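Local coordinates for protein soluble lytic murein transglycosylase (Pseudomonas aeruginosa, PDB 5OHU) that cleaves the glycan strands of bacterial peptidoglycan as a lytic transglycosylase, turning the polymer over by both exolytic and endolytic action, at residues I423-E428 with M451-P456; Q402-A407 with A445-D450. All coordinates share one frame; numbering follows the deposited sequence.

Contact 1 (I423-E428 with M451-P456); sequences INARRE and MQWYFP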
loop_
_atom_site.group_PDB
_atom_site.type_symbol
_atom_site.label_atom_id
_atom_site.label_comp_id
_atom_site.label_asym_id
_atom_site.label_seq_id
_atom_site.Cartn_x
_atom_site.Cartn_y
_atom_site.Cartn_z
ATOM N N ILE A 423 -18.668 -4.953 -10.572
ATOM C CA ILE A 423 -17.787 -5.404 -9.503
ATOM C C ILE A 423 -17.309 -6.828 -9.772
ATOM O O ILE A 423 -16.122 -7.142 -9.612
ATOM C CB ILE A 423 -18.505 -5.269 -8.150
ATOM C CG1 ILE A 423 -18.869 -3.795 -7.918
ATOM C CG2 ILE A 423 -17.638 -5.804 -7.022
ATOM C CD1 ILE A 423 -19.937 -3.569 -6.866
ATOM N N ASN A 424 -18.213 -7.699 -10.224
ATOM C CA ASN A 424 -17.818 -9.051 -10.601
ATOM C C ASN A 424 -16.816 -9.043 -11.751
ATOM O O ASN A 424 -15.842 -9.808 -11.739
ATOM C CB ASN A 424 -19.053 -9.864 -10.978
ATOM C CG ASN A 424 -20.017 -10.015 -9.828
ATOM O OD1 ASN A 424 -21.156 -9.554 -9.898
ATOM N ND2 ASN A 424 -19.569 -10.670 -8.760
ATOM N N ALA A 425 -17.046 -8.200 -12.762
ATOM C CA ALA A 425 -16.117 -8.126 -13.885
ATOM C C ALA A 425 -14.727 -7.716 -13.417
ATOM O O ALA A 425 -13.724 -8.314 -13.822
ATOM C CB ALA A 425 -16.638 -7.151 -14.937
ATOM N N ARG A 426 -14.653 -6.712 -12.547
ATOM C CA ARG A 426 -13.356 -6.267 -12.059
ATOM C C ARG A 426 -12.669 -7.358 -11.261
ATOM O O ARG A 426 -11.462 -7.581 -11.420
ATOM C CB ARG A 426 -13.507 -5.006 -11.211
ATOM C CG ARG A 426 -13.747 -3.750 -12.022
ATOM C CD ARG A 426 -13.164 -2.539 -11.320
ATOM N NE ARG A 426 -13.689 -2.389 -9.967
ATOM C CZ ARG A 426 -14.856 -1.821 -9.684
ATOM N NH1 ARG A 426 -15.620 -1.357 -10.660
ATOM N NH2 ARG A 426 -15.258 -1.720 -8.425
ATOM N N ARG A 427 -13.418 -8.046 -10.391
ATOM C CA ARG A 427 -12.804 -9.088 -9.575
ATOM C C ARG A 427 -12.225 -10.201 -10.442
ATOM O O ARG A 427 -11.106 -10.664 -10.193
ATOM C CB ARG A 427 -13.806 -9.653 -8.568
ATOM C CG ARG A 427 -13.140 -10.563 -7.551
ATOM C CD ARG A 427 -14.120 -11.180 -6.568
ATOM N NE ARG A 427 -14.784 -10.184 -5.734
ATOM C CZ ARG A 427 -16.049 -9.808 -5.885
ATOM N NH1 ARG A 427 -16.793 -10.356 -6.837
ATOM N NH2 ARG A 427 -16.573 -8.895 -5.078
ATOM N N GLU A 428 -12.963 -10.646 -11.461
ATOM C CA GLU A 428 -12.393 -11.584 -12.424
ATOM C C GLU A 428 -11.108 -11.031 -13.010
ATOM O O GLU A 428 -10.063 -11.701 -13.037
ATOM C CB GLU A 428 -13.386 -11.865 -13.553
ATOM C CG GLU A 428 -14.494 -12.851 -13.219
ATOM C CD GLU A 428 -14.005 -14.287 -13.021
ATOM O OE1 GLU A 428 -14.833 -15.120 -12.569
ATOM O OE2 GLU A 428 -12.814 -14.589 -13.313
ATOM N N MET A 451 -12.334 -1.156 -23.562
ATOM C CA MET A 451 -13.613 -1.144 -22.871
ATOM C C MET A 451 -13.834 0.135 -22.070
ATOM O O MET A 451 -14.818 0.222 -21.325
ATOM C CB MET A 451 -13.718 -2.363 -21.949
ATOM C CG MET A 451 -13.610 -3.702 -22.677
ATOM S SD MET A 451 -13.276 -5.082 -21.558
ATOM C CE MET A 451 -14.705 -4.983 -20.491
ATOM N N GLN A 452 -12.942 1.124 -22.207
ATOM C CA GLN A 452 -12.977 2.361 -21.418
ATOM C C GLN A 452 -12.786 2.064 -19.939
ATOM O O GLN A 452 -13.319 2.757 -19.069
ATOM C CB GLN A 452 -14.268 3.158 -21.644
ATOM C CG GLN A 452 -14.270 4.037 -22.892
ATOM C CD GLN A 452 -13.803 3.299 -24.133
ATOM O OE1 GLN A 452 -14.513 2.445 -24.665
ATOM N NE2 GLN A 452 -12.595 3.619 -24.595
ATOM N N TRP A 453 -12.021 1.020 -19.644
ATOM C CA TRP A 453 -11.748 0.645 -18.268
ATOM C C TRP A 453 -10.329 1.070 -17.924
ATOM O O TRP A 453 -9.398 0.265 -17.823
ATOM C CB TRP A 453 -12.004 -0.829 -18.062
ATOM C CG TRP A 453 -13.302 -0.930 -17.438
ATOM C CD1 TRP A 453 -14.232 0.065 -17.355
ATOM C CD2 TRP A 453 -13.844 -2.050 -16.757
ATOM N NE1 TRP A 453 -15.323 -0.370 -16.668
ATOM C CE2 TRP A 453 -15.112 -1.670 -16.290
ATOM C CE3 TRP A 453 -13.383 -3.343 -16.499
ATOM C CZ2 TRP A 453 -15.929 -2.538 -15.590
ATOM C CZ3 TRP A 453 -14.187 -4.200 -15.793
ATOM C CH2 TRP A 453 -15.450 -3.797 -15.344
ATOM N N TYR A 454 -10.208 2.378 -17.690
ATOM C CA TYR A 454 -8.909 3.029 -17.621
ATOM C C TYR A 454 -8.076 2.505 -16.467
ATOM O O TYR A 454 -6.896 2.190 -16.653
ATOM C CB TYR A 454 -9.115 4.544 -17.544
ATOM C CG TYR A 454 -9.924 5.021 -18.736
ATOM C CD1 TYR A 454 -9.533 4.682 -20.035
ATOM C CD2 TYR A 454 -11.100 5.760 -18.573
ATOM C CE1 TYR A 454 -10.270 5.081 -21.133
ATOM C CE2 TYR A 454 -11.836 6.164 -19.667
ATOM C CZ TYR A 454 -11.417 5.818 -20.941
ATOM O OH TYR A 454 -12.140 6.213 -22.034
ATOM N N PHE A 455 -8.669 2.369 -15.271
ATOM C CA PHE A 455 -7.874 1.871 -14.146
ATOM C C PHE A 455 -7.475 0.411 -14.312
ATOM O O PHE A 455 -6.287 0.098 -14.121
ATOM C CB PHE A 455 -8.598 2.110 -12.822
ATOM C CG PHE A 455 -7.825 1.637 -11.626
ATOM C CD1 PHE A 455 -6.480 1.954 -11.488
ATOM C CD2 PHE A 455 -8.435 0.875 -10.645
ATOM C CE1 PHE A 455 -5.758 1.513 -10.394
ATOM C CE2 PHE A 455 -7.726 0.436 -9.549
ATOM C CZ PHE A 455 -6.384 0.752 -9.419
ATOM N N PRO A 456 -8.375 -0.526 -14.637
ATOM C CA PRO A 456 -7.896 -1.887 -14.946
ATOM C C PRO A 456 -6.764 -1.893 -15.964
ATOM O O PRO A 456 -5.769 -2.599 -15.780
ATOM C CB PRO A 456 -9.157 -2.586 -15.473
ATOM C CG PRO A 456 -10.277 -1.886 -14.789
ATOM C CD PRO A 456 -9.849 -0.442 -14.699
#
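The benzo end of the Trp453 indole reaches across to helix 422-433 and meets Ala425 and Arg426 there. Ala425 CB lies at the rim of the indole, near the ring plane, 3.6 Å from Trp453 CH2. Alanine suits this position because a small methyl lets the ring's edge come close to the helix backbone.

The second interaction uses the aliphatic part of a charged side chain. Arg426 CG packs obliquely against the same corner of the ring, 3.7 Å from Trp453 CH2 and 3.8 Å from Trp453 CZ3. Arginine serves here through its methylenes: CG stands anti to the carbonyl carbon (chi1 -76°), and the chain then bends at chi2 and chi3, crossing the indole at about a right angle. The guanidinium plane ends up tilted 58° from the ring, so the two planes do not stack.

Both segments lie in the all-helical L domain of the Slt family. Gln452, with positive phi, is the C-prime residue of the Schellman motif that closes helix 438-450, and Trp453 is the N-cap of helix 454-463, so this tight turn between successive helices presents the indole to helix 422-433. Phe417 of helix 408-418 meets it edge-to-face, Val422 touches it from helix 422-433, and Pro456 packs against Trp429 and Tyr430 of that helix.

Contact 2 (Q402-A407 with A445-D450); sequences QRVRNA and ARLAYD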
loop_
_atom_site.group_PDB
_atom_site.type_symbol
_atom_site.label_atom_id
_atom_site.label_comp_id
_atom_site.label_asym_id
_atom_site.label_seq_id
_atom_site.Cartn_x
_atom_site.Cartn_y
_atom_site.Cartn_z
ATOM N N GLN A 402 -4.930 -13.652 -28.347
ATOM C CA GLN A 402 -5.996 -14.643 -28.405
ATOM C C GLN A 402 -6.031 -15.475 -27.129
ATOM O O GLN A 402 -7.094 -15.661 -26.531
ATOM C CB GLN A 402 -5.826 -15.529 -29.636
ATOM C CG GLN A 402 -7.149 -16.020 -30.207
ATOM C CD GLN A 402 -6.972 -16.957 -31.384
ATOM O OE1 GLN A 402 -6.063 -17.789 -31.399
ATOM N NE2 GLN A 402 -7.840 -16.824 -32.385
ATOM N N ARG A 403 -4.866 -15.966 -26.690
ATOM C CA ARG A 403 -4.759 -16.680 -25.418
ATOM C C ARG A 403 -5.479 -15.933 -24.299
ATOM O O ARG A 403 -6.290 -16.509 -23.567
ATOM C CB ARG A 403 -3.282 -16.872 -25.051
ATOM C CG ARG A 403 -2.913 -18.215 -24.434
ATOM C CD ARG A 403 -1.425 -18.251 -24.060
ATOM N NE ARG A 403 -0.538 -18.078 -25.216
ATOM C CZ ARG A 403 0.749 -17.737 -25.141
ATOM N NH1 ARG A 403 1.316 -17.511 -23.962
ATOM N NH2 ARG A 403 1.473 -17.608 -26.249
ATOM N N VAL A 404 -5.209 -14.634 -24.175
ATOM C CA VAL A 404 -5.774 -13.862 -23.075
ATOM C C VAL A 404 -7.271 -13.643 -23.280
ATOM O O VAL A 404 -8.062 -13.788 -22.342
ATOM C CB VAL A 404 -4.995 -12.542 -22.899
ATOM C CG1 VAL A 404 -5.829 -11.496 -22.160
ATOM C CG2 VAL A 404 -3.700 -12.807 -22.146
ATOM N N ARG A 405 -7.698 -13.324 -24.497
ATOM C CA ARG A 405 -9.135 -13.198 -24.696
ATOM C C ARG A 405 -9.845 -14.555 -24.654
ATOM O O ARG A 405 -11.062 -14.594 -24.456
ATOM C CB ARG A 405 -9.443 -12.471 -26.009
ATOM C CG ARG A 405 -10.924 -12.092 -26.131
ATOM C CD ARG A 405 -11.212 -11.134 -27.271
ATOM N NE ARG A 405 -10.185 -11.171 -28.304
ATOM C CZ ARG A 405 -9.767 -10.099 -28.967
ATOM N NH1 ARG A 405 -8.824 -10.212 -29.893
ATOM N NH2 ARG A 405 -10.289 -8.907 -28.699
ATOM N N ASN A 406 -9.112 -15.664 -24.800
ATOM C CA ASN A 406 -9.707 -16.996 -24.714
ATOM C C ASN A 406 -9.797 -17.532 -23.292
ATOM O O ASN A 406 -10.569 -18.470 -23.051
ATOM C CB ASN A 406 -8.915 -18.013 -25.548
ATOM C CG ASN A 406 -9.343 -18.045 -27.005
ATOM O OD1 ASN A 406 -10.353 -17.452 -27.389
ATOM N ND2 ASN A 406 -8.569 -18.746 -27.825
ATOM N N ALA A 407 -9.015 -16.987 -22.359
ATOM C CA ALA A 407 -9.012 -17.502 -20.997
ATOM C C ALA A 407 -10.400 -17.384 -20.380
ATOM O O ALA A 407 -11.145 -16.438 -20.657
ATOM C CB ALA A 407 -7.980 -16.757 -20.151
ATOM N N ALA A 445 -4.095 -5.266 -20.713
ATOM C CA ALA A 445 -4.169 -3.810 -20.654
ATOM C C ALA A 445 -4.859 -3.243 -21.888
ATOM O O ALA A 445 -5.697 -2.337 -21.777
ATOM C CB ALA A 445 -2.768 -3.209 -20.499
ATOM N N ARG A 446 -4.535 -3.770 -23.071
ATOM C CA ARG A 446 -5.177 -3.280 -24.287
ATOM C C ARG A 446 -6.669 -3.583 -24.286
ATOM O O ARG A 446 -7.478 -2.737 -24.684
ATOM C CB ARG A 446 -4.515 -3.877 -25.529
ATOM C CG ARG A 446 -4.955 -3.217 -26.844
ATOM C CD ARG A 446 -4.486 -1.762 -26.933
ATOM N NE ARG A 446 -5.429 -0.912 -27.659
ATOM C CZ ARG A 446 -5.399 -0.708 -28.972
ATOM N NH1 ARG A 446 -4.469 -1.292 -29.715
ATOM N NH2 ARG A 446 -6.300 0.080 -29.545
ATOM N N LEU A 447 -7.052 -4.785 -23.838
ATOM C CA LEU A 447 -8.459 -5.179 -23.856
ATOM C C LEU A 447 -9.284 -4.301 -22.927
ATOM O O LEU A 447 -10.380 -3.854 -23.287
ATOM C CB LEU A 447 -8.600 -6.657 -23.473
ATOM C CG LEU A 447 -8.170 -7.709 -24.506
ATOM C CD1 LEU A 447 -8.051 -9.085 -23.866
ATOM C CD2 LEU A 447 -9.138 -7.764 -25.685
ATOM N N ALA A 448 -8.769 -4.041 -21.723
ATOM C CA ALA A 448 -9.479 -3.193 -20.770
ATOM C C ALA A 448 -9.544 -1.743 -21.248
ATOM O O ALA A 448 -10.548 -1.057 -21.023
ATOM C CB ALA A 448 -8.810 -3.278 -19.396
ATOM N N TYR A 449 -8.482 -1.252 -21.895
ATOM C CA TYR A 449 -8.518 0.102 -22.440
ATOM C C TYR A 449 -9.621 0.245 -23.488
ATOM O O TYR A 449 -10.376 1.226 -23.480
ATOM C CB TYR A 449 -7.153 0.465 -23.029
ATOM C CG TYR A 449 -7.069 1.864 -23.613
ATOM C CD1 TYR A 449 -6.825 2.970 -22.801
ATOM C CD2 TYR A 449 -7.216 2.078 -24.978
ATOM C CE1 TYR A 449 -6.740 4.246 -23.339
ATOM C CE2 TYR A 449 -7.138 3.347 -25.517
ATOM C CZ TYR A 449 -6.898 4.421 -24.698
ATOM O OH TYR A 449 -6.821 5.675 -25.248
ATOM N N ASP A 450 -9.750 -0.736 -24.385
ATOM C CA ASP A 450 -10.788 -0.668 -25.406
ATOM C C ASP A 450 -12.195 -0.778 -24.830
ATOM O O ASP A 450 -13.161 -0.501 -25.545
ATOM C CB ASP A 450 -10.551 -1.752 -26.459
ATOM C CG ASP A 450 -9.304 -1.492 -27.284
ATOM O OD1 ASP A 450 -8.969 -0.307 -27.495
ATOM O OD2 ASP A 450 -8.650 -2.466 -27.715
#
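Leu447 points from helix 438-450 toward the last turn of helix 398-406, and its two methyl branches meet two different kinds of partner. CD1 serves the buried side, where it lies 3.7 Å from Val404 CG1. The two side chains run in opposite senses and meet by one methyl each, Leu447 CD1 touching only the CG1 branch of Val404. Val404 turns CG1 to this place by setting it anti to the backbone N (chi1 158°), while CG2 stands beside that nitrogen. A beta-branched residue suits the helix flank because its methyls are held close to the backbone; the longer leucine does the reaching. Beyond the two segments, Leu447 also packs on Trp429 of helix 422-433, and Val404 touches Glu440, further back on the leucine's own helix.

Both segments belong to the all-helical L domain of the Slt family, which is related to the TPR superfamily, and packing of apolar residues between neighbouring helices is how such an array coheres. Helix 398-406 ends within this contact: Ala407 is the first residue to leave helical geometry and is also the N-cap of helix 408-418. At this junction the Val404 carbonyl oxygen accepts a hydrogen bond from Thr410 OG1.

The other side is exposed and more polar: one charged end group touches the leucine, and no bond fixes it across the contact. The Arg405 chain, bent at chi3 (22°), brings NH2 to 3.4 Å from Leu447 CD2, oblique to the guanidinium plane. This is van der Waals cover of a methyl by a charged group that solvent can probably reach. Asp450 is no close partner for it, since Arg405 NH2 and Asp450 OD2 are 6.7 Å apart. Within its own helix, Asp450 OD1 makes a salt bridge with Arg446 NH2 one turn back, its hydrogen bond long (3.4 Å) and weak.

Overall arrangement
Both contacts lie in the L domain, their centres about 12 Å apart, and helix 438-450 is the bridge between them: it carries one side of contact 2 and leads into the turn that opens segment 451-456 of contact 1. A probable hydrogen bond from Trp453 N to Ala448 O, with packing of Pro456 on Ala448, joins them directly. Helix 422-433 is also shared: it forms one side of contact 1, and its Trp429 packs on Leu447. Contact 2 has the more buried centre, two aliphatic residues, with an exposed arginine at its margin; contact 1 is partly buried and relies on an aromatic edge. In each, an arginine borders the apolar pair, offering methylene in contact 1 and guanidinium in contact 2.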